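Local coordinates for flavin-nucleotide-binding protein (Azotobacter vinelandii, PDB 6RK0), which is a flavocytochrome that binds FAD and heme b and probably serves as a low-potential terminal oxidase associated with the iron-only nitrogenase, at residues A[94-102]-A[189-198]; A[110-121]-A[163-174]. All coordinates share one frame; numbering follows the deposited sequence. Where two conformers were deposited one is given.

Contact 1. Residues A[94-102]-A[189-198]; sequences LLDGLVIAR and SWAGVIPIRY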
loop_
_atom_site.group_PDB
_atom_site.type_symbol
_atom_site.label_atom_id
_atom_site.label_comp_id
_atom_site.label_asym_id
_atom_site.label_seq_id
_atom_site.Cartn_x
_atom_site.Cartn_y
_atom_site.Cartn_z
ATOM N N LEU A 94 -6.195 -2.504 1.613
ATOM C CA LEU A 94 -6.113 -2.791 3.044
ATOM C C LEU A 94 -5.901 -4.274 3.231
ATOM O O LEU A 94 -6.723 -5.094 2.795
ATOM C CB LEU A 94 -7.328 -2.309 3.823
ATOM C CG LEU A 94 -7.420 -0.797 3.990
ATOM C CD1 LEU A 94 -8.792 -0.393 4.477
ATOM C CD2 LEU A 94 -6.320 -0.267 4.911
ATOM N N LEU A 95 -4.819 -4.628 3.919
ATOM C CA LEU A 95 -4.518 -6.011 4.300
ATOM C C LEU A 95 -5.178 -6.301 5.641
ATOM O O LEU A 95 -4.895 -5.627 6.637
ATOM C CB LEU A 95 -3.004 -6.193 4.357
ATOM C CG LEU A 95 -2.525 -7.531 4.879
ATOM C CD1 LEU A 95 -3.054 -8.720 4.034
ATOM C CD2 LEU A 95 -0.994 -7.535 4.914
ATOM N N ASP A 96 -6.058 -7.315 5.680
ATOM C CA ASP A 96 -6.883 -7.595 6.847
ATOM C C ASP A 96 -6.552 -8.912 7.555
ATOM O O ASP A 96 -7.037 -9.136 8.659
ATOM C CB ASP A 96 -8.371 -7.576 6.493
ATOM C CG ASP A 96 -8.837 -6.226 5.935
ATOM O OD1 ASP A 96 -8.329 -5.181 6.441
ATOM O OD2 ASP A 96 -9.712 -6.194 5.035
ATOM N N GLY A 97 -5.758 -9.802 6.950
ATOM C CA GLY A 97 -5.385 -11.023 7.643
ATOM C C GLY A 97 -4.597 -11.929 6.734
ATOM O O GLY A 97 -4.680 -11.825 5.514
ATOM N N LEU A 98 -3.841 -12.844 7.345
ATOM C CA LEU A 98 -3.165 -13.931 6.645
ATOM C C LEU A 98 -4.024 -15.188 6.789
ATOM O O LEU A 98 -4.401 -15.562 7.907
ATOM C CB LEU A 98 -1.777 -14.168 7.229
ATOM C CG LEU A 98 -0.975 -15.254 6.531
ATOM C CD1 LEU A 98 -0.662 -14.905 5.083
ATOM C CD2 LEU A 98 0.309 -15.562 7.281
ATOM N N VAL A 99 -4.359 -15.813 5.652
ATOM C CA VAL A 99 -5.246 -16.971 5.610
ATOM C C VAL A 99 -4.378 -18.225 5.438
ATOM O O VAL A 99 -3.699 -18.400 4.408
ATOM C CB VAL A 99 -6.285 -16.822 4.485
ATOM C CG1 VAL A 99 -7.161 -18.073 4.405
ATOM C CG2 VAL A 99 -7.155 -15.586 4.682
ATOM N N ILE A 100 -4.369 -19.060 6.481
ATOM C CA ILE A 100 -3.550 -20.257 6.583
ATOM C C ILE A 100 -4.438 -21.453 6.246
ATOM O O ILE A 100 -5.387 -21.775 6.973
ATOM C CB ILE A 100 -3.001 -20.391 8.005
ATOM C CG1 ILE A 100 -2.102 -19.191 8.349
ATOM C CG2 ILE A 100 -2.238 -21.694 8.182
ATOM C CD1 ILE A 100 -1.768 -19.024 9.794
ATOM N N ALA A 101 -4.155 -22.097 5.121
ATOM C CA ALA A 101 -4.933 -23.218 4.623
ATOM C C ALA A 101 -4.177 -24.527 4.849
ATOM O O ALA A 101 -3.012 -24.549 5.239
ATOM C CB ALA A 101 -5.234 -23.028 3.155
ATOM N N ARG A 102 -4.853 -25.649 4.567
ATOM C CA ARG A 102 -4.258 -26.980 4.657
ATOM C C ARG A 102 -3.292 -27.264 3.525
ATOM O O ARG A 102 -2.415 -28.116 3.688
ATOM C CB ARG A 102 -5.378 -28.024 4.679
ATOM C CG ARG A 102 -6.261 -27.930 5.880
ATOM C CD ARG A 102 -7.651 -28.526 5.656
ATOM N NE ARG A 102 -8.492 -28.369 6.822
ATOM C CZ ARG A 102 -9.064 -27.228 7.196
ATOM N NH1 ARG A 102 -9.060 -26.162 6.379
ATOM N NH2 ARG A 102 -9.726 -27.160 8.342
ATOM N N SER A 189 -3.638 -30.787 9.455
ATOM C CA SER A 189 -2.903 -29.540 9.564
ATOM C C SER A 189 -3.856 -28.455 10.066
ATOM O O SER A 189 -5.064 -28.518 9.825
ATOM C CB SER A 189 -2.211 -29.181 8.244
ATOM O OG SER A 189 -1.290 -28.104 8.400
ATOM N N TRP A 190 -3.319 -27.496 10.813
ATOM C CA TRP A 190 -4.105 -26.434 11.426
ATOM C C TRP A 190 -4.334 -25.322 10.420
ATOM O O TRP A 190 -3.373 -24.782 9.855
ATOM C CB TRP A 190 -3.317 -25.903 12.621
ATOM C CG TRP A 190 -4.072 -24.902 13.465
ATOM C CD1 TRP A 190 -4.779 -25.170 14.582
ATOM C CD2 TRP A 190 -4.228 -23.488 13.226
ATOM N NE1 TRP A 190 -5.345 -24.009 15.080
ATOM C CE2 TRP A 190 -5.016 -22.956 14.269
ATOM C CE3 TRP A 190 -3.742 -22.606 12.251
ATOM C CZ2 TRP A 190 -5.319 -21.587 14.367
ATOM C CZ3 TRP A 190 -4.061 -21.249 12.348
ATOM C CH2 TRP A 190 -4.859 -20.771 13.378
ATOM N N ALA A 191 -5.587 -24.929 10.239
ATOM C CA ALA A 191 -5.944 -23.845 9.353
ATOM C C ALA A 191 -6.586 -22.735 10.166
ATOM O O ALA A 191 -7.128 -22.962 11.266
ATOM C CB ALA A 191 -6.893 -24.347 8.278
ATOM N N GLY A 192 -6.567 -21.520 9.628
ATOM C CA GLY A 192 -7.168 -20.412 10.353
ATOM C C GLY A 192 -6.704 -19.094 9.754
ATOM O O GLY A 192 -6.239 -19.051 8.614
ATOM N N VAL A 193 -6.897 -18.026 10.521
ATOM C CA VAL A 193 -6.604 -16.677 10.040
ATOM C C VAL A 193 -5.822 -15.947 11.122
ATOM O O VAL A 193 -6.174 -16.010 12.309
ATOM C CB VAL A 193 -7.910 -15.904 9.708
ATOM C CG1 VAL A 193 -7.618 -14.444 9.345
ATOM C CG2 VAL A 193 -8.657 -16.604 8.615
ATOM N N ILE A 194 -4.792 -15.220 10.702
ATOM C CA ILE A 194 -4.102 -14.283 11.585
ATOM C C ILE A 194 -4.618 -12.892 11.221
ATOM O O ILE A 194 -4.245 -12.362 10.156
ATOM C CB ILE A 194 -2.576 -14.334 11.467
ATOM C CG1 ILE A 194 -2.020 -15.721 11.686
ATOM C CG2 ILE A 194 -2.003 -13.303 12.448
ATOM C CD1 ILE A 194 -0.533 -15.818 11.435
ATOM N N PRO A 195 -5.465 -12.271 12.045
ATOM C CA PRO A 195 -5.962 -10.940 11.692
ATOM C C PRO A 195 -4.851 -9.913 11.730
ATOM O O PRO A 195 -3.946 -9.976 12.568
ATOM C CB PRO A 195 -7.013 -10.633 12.758
ATOM C CG PRO A 195 -7.356 -11.984 13.386
ATOM C CD PRO A 195 -6.058 -12.765 13.292
ATOM N N ILE A 196 -4.965 -8.925 10.828
ATOM C CA ILE A 196 -3.997 -7.818 10.692
ATOM C C ILE A 196 -4.819 -6.539 10.627
ATOM O O ILE A 196 -5.838 -6.499 9.926
ATOM C CB ILE A 196 -3.191 -7.982 9.381
ATOM C CG1 ILE A 196 -2.345 -9.255 9.413
ATOM C CG2 ILE A 196 -2.360 -6.715 9.065
ATOM C CD1 ILE A 196 -1.796 -9.680 8.049
ATOM N N ARG A 197 -4.345 -5.482 11.287
ATOM C CA ARG A 197 -4.993 -4.187 11.152
ATOM C C ARG A 197 -3.984 -3.084 11.422
ATOM O O ARG A 197 -2.948 -3.294 12.055
ATOM C CB ARG A 197 -6.174 -4.046 12.113
ATOM C CG ARG A 197 -5.760 -4.075 13.554
ATOM C CD ARG A 197 -6.959 -4.013 14.445
ATOM N NE ARG A 197 -6.567 -4.013 15.837
ATOM C CZ ARG A 197 -7.418 -4.193 16.845
ATOM N NH1 ARG A 197 -8.708 -4.373 16.606
ATOM N NH2 ARG A 197 -6.980 -4.218 18.095
ATOM N N TYR A 198 -4.338 -1.869 10.999
ATOM C CA TYR A 198 -3.591 -0.709 11.474
ATOM C C TYR A 198 -3.943 -0.420 12.929
ATOM O O TYR A 198 -5.082 -0.569 13.363
ATOM C CB TYR A 198 -3.921 0.517 10.627
ATOM C CG TYR A 198 -3.174 0.614 9.332
ATOM C CD1 TYR A 198 -1.780 0.717 9.319
ATOM C CD2 TYR A 198 -3.837 0.632 8.112
ATOM C CE1 TYR A 198 -1.068 0.837 8.137
ATOM C CE2 TYR A 198 -3.142 0.762 6.932
ATOM C CZ TYR A 198 -1.756 0.874 6.930
ATOM O OH TYR A 198 -1.053 1.031 5.759
HETATM O O HOH W 1 -7.637 -4.695 8.973
HETATM O O HOH W 2 -2.625 -26.021 7.535
#
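Leu98 and Ile194 join strands 94-100 and 192-198 in an antiparallel beta ladder, which lays a strand from late in the chain along the end of strand 88-100. Leu98 and Ile194 exchange two backbone hydrogen bonds, as do Ile100 and Gly192. A fifth bond, from Ile196 N to Asp96 O (3.0 Å), arrives well above the carbonyl plane, at the classic beta bulge in which Asp96 and Gly97 both face Asn110 of strand 108-118. Between these bonded pairs Gly97 faces Pro195, a non-hydrogen-bonded position where proline's lack of an N-H costs no bond to strand 94-100, and the bare CA of Gly97 approaches Ile194 O to 3.1 Å.

On the face that carries Leu98, Ile100 and Ile194, branched aliphatic side chains pack together. With CG1 of Ile100 anti to its carbonyl carbon (chi1 -62°), CD1 reaches Ile194 CD1 at 3.8 Å and meets the edge of the Trp190 ring at CZ3, 4.1 Å away. Gly192, whose backbone angles suit glycine, lies against the indole of Trp190. Further along, Ile196 CD1 packs on Leu95 CD2 at 3.9 Å, while Leu98 also lines the heme pocket.

The polar groups lie towards the ends. The small Ala191 CB sits over one face of the Arg102 guanidinium, 3.4 Å from NH1, whose charge is met by Asp180 and by Asp206 of the second subunit. A water donates both to Asp96 OD1 and to Ile196 O, and Asp96 also forms a salt bridge with Arg112. On its far side strand 192-198 pairs antiparallel with a strand of the second subunit, so the sheet spans the dimer interface, consistent with the typically dimeric split barrel of the pyridoxamine 5'-phosphate oxidase-like FMN-binding family.

Contact 2. Residues A[110-121]-A[163-174]; sequences NFRSVMLLGRAE and SLSIAEASCKVR. With FAD (flavin-adenine dinucleotide), chain G.
Phe111 and Lys172, on adjacent antiparallel strands, touch each other and hold different parts of the same FAD. The Phe111 ring lies against the dimethylbenzene end of the flavin, with CD1 3.4 Å from C8M; its opposite face is covered by the backbone N of Arg174. Lys172 bends at chi3 (72°), which lays CD over the adenine, 3.5 Å from C5A, and sends NZ on to O3' of the ribityl chain (2.9 Å) and to a heme propionate. Its flexible aliphatic stem and charged tip thus serve two cofactors. Met115 CE presses on the other face of the adenine, also 3.5 Å from C5A, so the base is clamped between two unbranched chains. Two short hydroxyls read its edge: Ser113 OG donates to N1A at 2.8 Å, and Ser170 OG donates to N3A at 2.8 Å while accepting from the ribose O2B.

The ladder behind these groups sets their spacing. Paired backbone bonds link Phe111 with Arg174, Ser113 with Lys172 and Met115 with Ser170; since residues two apart on a strand point the same way, all six side chains share one face. At its end Arg174 NH1 donates to Asn110 OD1 (2.8 Å), which lies in the guanidinium plane, while NH1 is tilted from the amide's carbonyl plane. Apart from Arg112, the reverse face is largely apolar, Leu116 CD2 lying 3.5 Å from Ala169 CB. Beyond it, an ST turn at Ser165 and an inverse gamma turn at Glu168 separate strand 163-165 from strand 169-174, and pairing resumes one residue out of register at Glu121 and Ser163.

Helix 32-40 covers the apolar face at Val114, Ala169 and Cys171, strand 68-74 packs on Leu116 and Leu164, and strand 88-100 continues the sheet beside strand 108-118.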
loop_
_atom_site.group_PDB
_atom_site.type_symbol
_atom_site.label_atom_id
_atom_site.label_comp_id
_atom_site.label_asym_id
_atom_site.label_seq_id
_atom_site.Cartn_x
_atom_site.Cartn_y
_atom_site.Cartn_z
ATOM N N ASN A 110 -7.025 -12.032 3.741
ATOM C CA ASN A 110 -8.245 -11.232 3.786
ATOM C C ASN A 110 -7.843 -9.797 3.498
ATOM O O ASN A 110 -6.765 -9.337 3.901
ATOM C CB ASN A 110 -8.959 -11.393 5.113
ATOM C CG ASN A 110 -9.657 -12.741 5.193
ATOM O OD1 ASN A 110 -10.088 -13.268 4.143
ATOM N ND2 ASN A 110 -9.781 -13.298 6.380
ATOM N N PHE A 111 -8.695 -9.084 2.779
ATOM C CA PHE A 111 -8.315 -7.769 2.274
ATOM C C PHE A 111 -9.549 -7.050 1.762
ATOM O O PHE A 111 -10.596 -7.665 1.481
ATOM C CB PHE A 111 -7.279 -7.889 1.138
ATOM C CG PHE A 111 -7.779 -8.588 -0.088
ATOM C CD1 PHE A 111 -8.419 -7.886 -1.114
ATOM C CD2 PHE A 111 -7.644 -9.957 -0.227
ATOM C CE1 PHE A 111 -8.892 -8.555 -2.245
ATOM C CE2 PHE A 111 -8.110 -10.620 -1.385
ATOM C CZ PHE A 111 -8.716 -9.897 -2.387
ATOM N N ARG A 112 -9.357 -5.757 1.542
ATOM C CA ARG A 112 -10.267 -4.912 0.766
ATOM C C ARG A 112 -9.426 -4.132 -0.217
ATOM O O ARG A 112 -8.410 -3.548 0.188
ATOM C CB ARG A 112 -11.013 -3.925 1.686
ATOM C CG ARG A 112 -11.988 -4.590 2.637
ATOM C CD ARG A 112 -12.320 -3.697 3.823
ATOM N NE ARG A 112 -11.200 -3.682 4.751
ATOM C CZ ARG A 112 -11.114 -2.836 5.773
ATOM N NH1 ARG A 112 -11.990 -1.836 5.900
ATOM N NH2 ARG A 112 -10.151 -2.964 6.661
ATOM N N SER A 113 -9.826 -4.070 -1.482
ATOM C CA SER A 113 -9.090 -3.245 -2.426
ATOM C C SER A 113 -10.014 -2.656 -3.467
ATOM O O SER A 113 -10.995 -3.296 -3.891
ATOM C CB SER A 113 -7.912 -3.928 -3.074
ATOM O OG SER A 113 -8.288 -5.023 -3.807
ATOM N N VAL A 114 -9.682 -1.444 -3.885
ATOM C CA VAL A 114 -10.422 -0.768 -4.945
ATOM C C VAL A 114 -9.432 -0.162 -5.922
ATOM O O VAL A 114 -8.384 0.365 -5.517
ATOM C CB VAL A 114 -11.432 0.267 -4.398
ATOM C CG1 VAL A 114 -10.736 1.341 -3.569
ATOM C CG2 VAL A 114 -12.290 0.878 -5.538
ATOM N N MET A 115 -9.766 -0.257 -7.209
ATOM C CA MET A 115 -9.035 0.412 -8.280
ATOM C C MET A 115 -10.005 1.388 -8.920
ATOM O O MET A 115 -11.111 1.008 -9.329
ATOM C CB MET A 115 -8.500 -0.565 -9.323
ATOM C CG MET A 115 -7.447 -1.502 -8.765
ATOM S SD MET A 115 -6.883 -2.626 -10.047
ATOM C CE MET A 115 -5.761 -3.674 -9.112
ATOM N N LEU A 116 -9.572 2.632 -9.032
ATOM C CA LEU A 116 -10.269 3.706 -9.740
ATOM C C LEU A 116 -9.503 4.038 -10.993
ATOM O O LEU A 116 -8.286 4.290 -10.944
ATOM C CB LEU A 116 -10.330 4.977 -8.885
ATOM C CG LEU A 116 -10.906 4.865 -7.495
ATOM C CD1 LEU A 116 -10.923 6.208 -6.819
ATOM C CD2 LEU A 116 -12.284 4.215 -7.480
ATOM N N LEU A 117 -10.191 4.036 -12.134
ATOM C CA LEU A 117 -9.543 4.287 -13.412
ATOM C C LEU A 117 -10.081 5.566 -14.041
ATOM O O LEU A 117 -11.257 5.916 -13.867
ATOM C CB LEU A 117 -9.829 3.148 -14.396
ATOM C CG LEU A 117 -9.335 1.777 -13.960
ATOM C CD1 LEU A 117 -9.414 0.825 -15.094
ATOM C CD2 LEU A 117 -7.946 1.763 -13.260
ATOM N N GLY A 118 -9.232 6.211 -14.818
ATOM C CA GLY A 118 -9.714 7.266 -15.696
ATOM C C GLY A 118 -8.800 8.461 -15.734
ATOM O O GLY A 118 -7.618 8.405 -15.405
ATOM N N ARG A 119 -9.372 9.572 -16.186
ATOM C CA ARG A 119 -8.607 10.783 -16.434
ATOM C C ARG A 119 -8.800 11.719 -15.246
ATOM O O ARG A 119 -9.902 12.239 -15.021
ATOM C CB ARG A 119 -9.062 11.439 -17.736
ATOM C CG ARG A 119 -8.197 12.590 -18.200
ATOM C CD ARG A 119 -6.797 12.176 -18.577
ATOM N NE ARG A 119 -6.753 11.123 -19.582
ATOM C CZ ARG A 119 -6.449 11.319 -20.864
ATOM N NH1 ARG A 119 -6.182 12.543 -21.329
ATOM N NH2 ARG A 119 -6.403 10.255 -21.677
ATOM N N ALA A 120 -7.726 11.939 -14.494
ATOM C CA ALA A 120 -7.750 12.871 -13.394
ATOM C C ALA A 120 -7.701 14.300 -13.929
ATOM O O ALA A 120 -7.338 14.554 -15.080
ATOM C CB ALA A 120 -6.564 12.591 -12.474
ATOM N N GLU A 121 -8.062 15.233 -13.054
ATOM C CA GLU A 121 -8.159 16.645 -13.373
ATOM C C GLU A 121 -7.462 17.466 -12.309
ATOM O O GLU A 121 -7.606 17.181 -11.119
ATOM C CB GLU A 121 -9.656 17.092 -13.389
ATOM C CG GLU A 121 -10.522 16.250 -14.340
ATOM C CD GLU A 121 -12.019 16.522 -14.231
ATOM O OE1 GLU A 121 -12.443 17.531 -13.601
ATOM O OE2 GLU A 121 -12.790 15.700 -14.797
ATOM N N SER A 163 -7.938 15.449 -8.857
ATOM C CA SER A 163 -9.061 14.607 -8.478
ATOM C C SER A 163 -9.420 13.635 -9.588
ATOM O O SER A 163 -9.126 13.857 -10.768
ATOM C CB SER A 163 -10.287 15.424 -8.087
ATOM O OG SER A 163 -10.947 15.968 -9.192
ATOM N N LEU A 164 -10.104 12.572 -9.178
ATOM C CA LEU A 164 -10.510 11.507 -10.069
ATOM C C LEU A 164 -11.885 11.035 -9.644
ATOM O O LEU A 164 -12.136 10.813 -8.460
ATOM C CB LEU A 164 -9.507 10.351 -9.970
ATOM C CG LEU A 164 -9.740 9.127 -10.826
ATOM C CD1 LEU A 164 -9.623 9.442 -12.327
ATOM C CD2 LEU A 164 -8.729 8.014 -10.436
ATOM N N SER A 165 -12.777 10.855 -10.611
ATOM C CA SER A 165 -14.080 10.271 -10.348
ATOM C C SER A 165 -13.931 8.877 -9.745
ATOM O O SER A 165 -13.055 8.101 -10.119
ATOM C CB SER A 165 -14.826 10.153 -11.666
ATOM O OG SER A 165 -16.035 9.443 -11.515
ATOM N N ILE A 166 -14.861 8.538 -8.849
ATOM C CA ILE A 166 -14.930 7.186 -8.314
ATOM C C ILE A 166 -15.787 6.272 -9.157
ATOM O O ILE A 166 -15.969 5.104 -8.796
ATOM C CB ILE A 166 -15.362 7.154 -6.830
ATOM C CG1 ILE A 166 -16.853 7.488 -6.678
ATOM C CG2 ILE A 166 -14.493 8.041 -5.994
ATOM C CD1 ILE A 166 -17.360 7.382 -5.244
ATOM N N ALA A 167 -16.348 6.752 -10.278
ATOM C CA ALA A 167 -17.355 5.970 -10.984
ATOM C C ALA A 167 -16.783 4.726 -11.657
ATOM O O ALA A 167 -17.450 3.688 -11.689
ATOM C CB ALA A 167 -18.028 6.849 -12.020
ATOM N N GLU A 168 -15.591 4.811 -12.248
ATOM C CA GLU A 168 -15.048 3.676 -12.999
ATOM C C GLU A 168 -14.173 2.872 -12.037
ATOM O O GLU A 168 -12.955 2.976 -12.032
ATOM C CB GLU A 168 -14.290 4.128 -14.241
ATOM C CG GLU A 168 -14.073 2.962 -15.179
ATOM C CD GLU A 168 -13.248 3.254 -16.403
ATOM O OE1 GLU A 168 -12.770 4.390 -16.600
ATOM O OE2 GLU A 168 -13.024 2.299 -17.181
ATOM N N ALA A 169 -14.847 2.101 -11.197
ATOM C CA ALA A 169 -14.206 1.445 -10.048
ATOM C C ALA A 169 -14.519 -0.041 -10.007
ATOM O O ALA A 169 -15.656 -0.470 -10.235
ATOM C CB ALA A 169 -14.748 2.045 -8.732
ATOM N N SER A 170 -13.509 -0.815 -9.620
ATOM C CA SER A 170 -13.685 -2.220 -9.277
ATOM C C SER A 170 -13.171 -2.437 -7.865
ATOM O O SER A 170 -12.120 -1.892 -7.484
ATOM C CB SER A 170 -12.950 -3.131 -10.247
ATOM O OG SER A 170 -11.584 -2.792 -10.341
ATOM N N CYS A 171 -13.881 -3.270 -7.103
ATOM C CA CYS A 171 -13.391 -3.712 -5.810
ATOM C C CYS A 171 -13.237 -5.219 -5.772
ATOM O O CYS A 171 -13.981 -5.946 -6.456
ATOM C CB CYS A 171 -14.310 -3.338 -4.655
ATOM S SG CYS A 171 -14.923 -1.665 -4.659
ATOM N N LYS A 172 -12.329 -5.701 -4.921
ATOM C CA LYS A 172 -12.298 -7.085 -4.507
ATOM C C LYS A 172 -12.201 -7.092 -3.000
ATOM O O LYS A 172 -11.463 -6.286 -2.416
ATOM C CB LYS A 172 -11.130 -7.906 -5.131
ATOM C CG LYS A 172 -11.292 -8.147 -6.622
ATOM C CD LYS A 172 -10.085 -8.802 -7.249
ATOM C CE LYS A 172 -9.852 -10.291 -6.904
ATOM N NZ LYS A 172 -8.612 -10.794 -7.574
ATOM N N VAL A 173 -12.941 -8.005 -2.365
ATOM C CA VAL A 173 -12.960 -8.142 -0.913
ATOM C C VAL A 173 -12.927 -9.613 -0.572
ATOM O O VAL A 173 -13.718 -10.388 -1.126
ATOM C CB VAL A 173 -14.229 -7.493 -0.302
ATOM C CG1 VAL A 173 -14.290 -7.748 1.202
ATOM C CG2 VAL A 173 -14.268 -5.999 -0.620
ATOM N N ARG A 174 -12.059 -9.984 0.369
ATOM C CA ARG A 174 -12.087 -11.316 0.958
ATOM C C ARG A 174 -12.172 -11.176 2.461
ATOM O O ARG A 174 -11.418 -10.390 3.055
ATOM C CB ARG A 174 -10.871 -12.168 0.594
ATOM C CG ARG A 174 -11.099 -13.648 0.934
ATOM C CD ARG A 174 -9.779 -14.403 1.075
ATOM N NE ARG A 174 -9.976 -15.850 1.132
ATOM C CZ ARG A 174 -10.389 -16.534 2.201
ATOM N NH1 ARG A 174 -10.536 -15.960 3.389
ATOM N NH2 ARG A 174 -10.610 -17.853 2.058
HETATM P PA FAD G . -7.885 -9.462 -13.681
HETATM O O1A FAD G . -9.102 -10.106 -13.132
HETATM O O2A FAD G . -7.368 -9.948 -14.997
HETATM O O5B FAD G . -8.088 -7.886 -13.725
HETATM C C5B FAD G . -9.200 -7.338 -14.465
HETATM C C4B FAD G . -9.737 -6.137 -13.734
HETATM O O4B FAD G . -10.163 -6.538 -12.414
HETATM C C3B FAD G . -8.737 -5.025 -13.461
HETATM O O3B FAD G . -8.493 -4.228 -14.601
HETATM C C2B FAD G . -9.384 -4.305 -12.281
HETATM O O2B FAD G . -10.356 -3.410 -12.763
HETATM C C1B FAD G . -10.021 -5.460 -11.508
HETATM N N9A FAD G . -9.194 -5.921 -10.393
HETATM C C8A FAD G . -8.191 -6.848 -10.409
HETATM N N7A FAD G . -7.594 -6.985 -9.253
HETATM C C5A FAD G . -8.233 -6.080 -8.426
HETATM C C6A FAD G . -8.055 -5.742 -7.063
HETATM N N6A FAD G . -7.111 -6.276 -6.265
HETATM N N1A FAD G . -8.857 -4.778 -6.551
HETATM C C2A FAD G . -9.778 -4.221 -7.341
HETATM N N3A FAD G . -10.039 -4.446 -8.630
HETATM C C4A FAD G . -9.225 -5.418 -9.113
HETATM N N1 FAD G . -2.714 -11.646 -6.163
HETATM C C2 FAD G . -1.769 -12.598 -6.431
HETATM O O2 FAD G . -1.757 -13.218 -7.503
HETATM N N3 FAD G . -0.777 -12.863 -5.513
HETATM C C4 FAD G . -0.641 -12.245 -4.308
HETATM O O4 FAD G . 0.308 -12.485 -3.562
HETATM C C4X FAD G . -1.681 -11.283 -4.014
HETATM N N5 FAD G . -1.650 -10.648 -2.827
HETATM C C5X FAD G . -2.609 -9.660 -2.593
HETATM C C6 FAD G . -2.555 -8.934 -1.390
HETATM C C7 FAD G . -3.470 -7.917 -1.123
HETATM C C7M FAD G . -3.406 -7.164 0.188
HETATM C C8 FAD G . -4.454 -7.611 -2.089
HETATM C C8M FAD G . -5.403 -6.478 -1.890
HETATM C C9 FAD G . -4.525 -8.359 -3.262
HETATM C C9A FAD G . -3.609 -9.356 -3.537
HETATM N N10 FAD G . -3.661 -10.129 -4.720
HETATM C C10 FAD G . -2.659 -11.037 -5.013
HETATM C "C1'" FAD G . -4.691 -9.910 -5.749
HETATM C "C2'" FAD G . -4.204 -9.000 -6.863
HETATM O "O2'" FAD G . -4.313 -7.649 -6.450
HETATM C "C3'" FAD G . -5.032 -9.213 -8.127
HETATM O "O3'" FAD G . -6.404 -8.983 -7.837
HETATM C "C4'" FAD G . -4.868 -10.605 -8.723
HETATM O "O4'" FAD G . -3.480 -10.908 -8.856
HETATM C "C5'" FAD G . -5.500 -10.687 -10.089
HETATM O "O5'" FAD G . -4.967 -9.644 -10.933
HETATM P P FAD G . -5.186 -9.653 -12.494
HETATM O O1P FAD G . -4.752 -10.957 -13.110
HETATM O O2P FAD G . -4.576 -8.368 -13.035
HETATM O O3P FAD G . -6.777 -9.529 -12.550
HETATM O O HOH W 3 -13.456 6.811 -12.486
HETATM O O HOH W 4 -12.075 12.037 -13.294
HETATM O O HOH W 5 -9.871 18.226 -9.735
#

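In the fold
Along the chain the segments come in the order 94-102, 110-121, 163-174, 189-198, so contact 2 is nested within the loop closed by contact 1. Their centres are 24 Å apart, yet both belong to one curled antiparallel sheet, in which strands 88-100 and 108-118 are neighbours; Asp96 N and Asn110 O, 2.8 Å apart, probably form one of the hydrogen bonds across that seam. Contact 2 lies nearer the centre of the chain and carries much of the FAD site, whereas contact 1 lies further out, where the sheet runs on into the second subunit. The same sheet carries FAD-binding residues and part of the dimer interface, and the second subunit completes the FAD pocket.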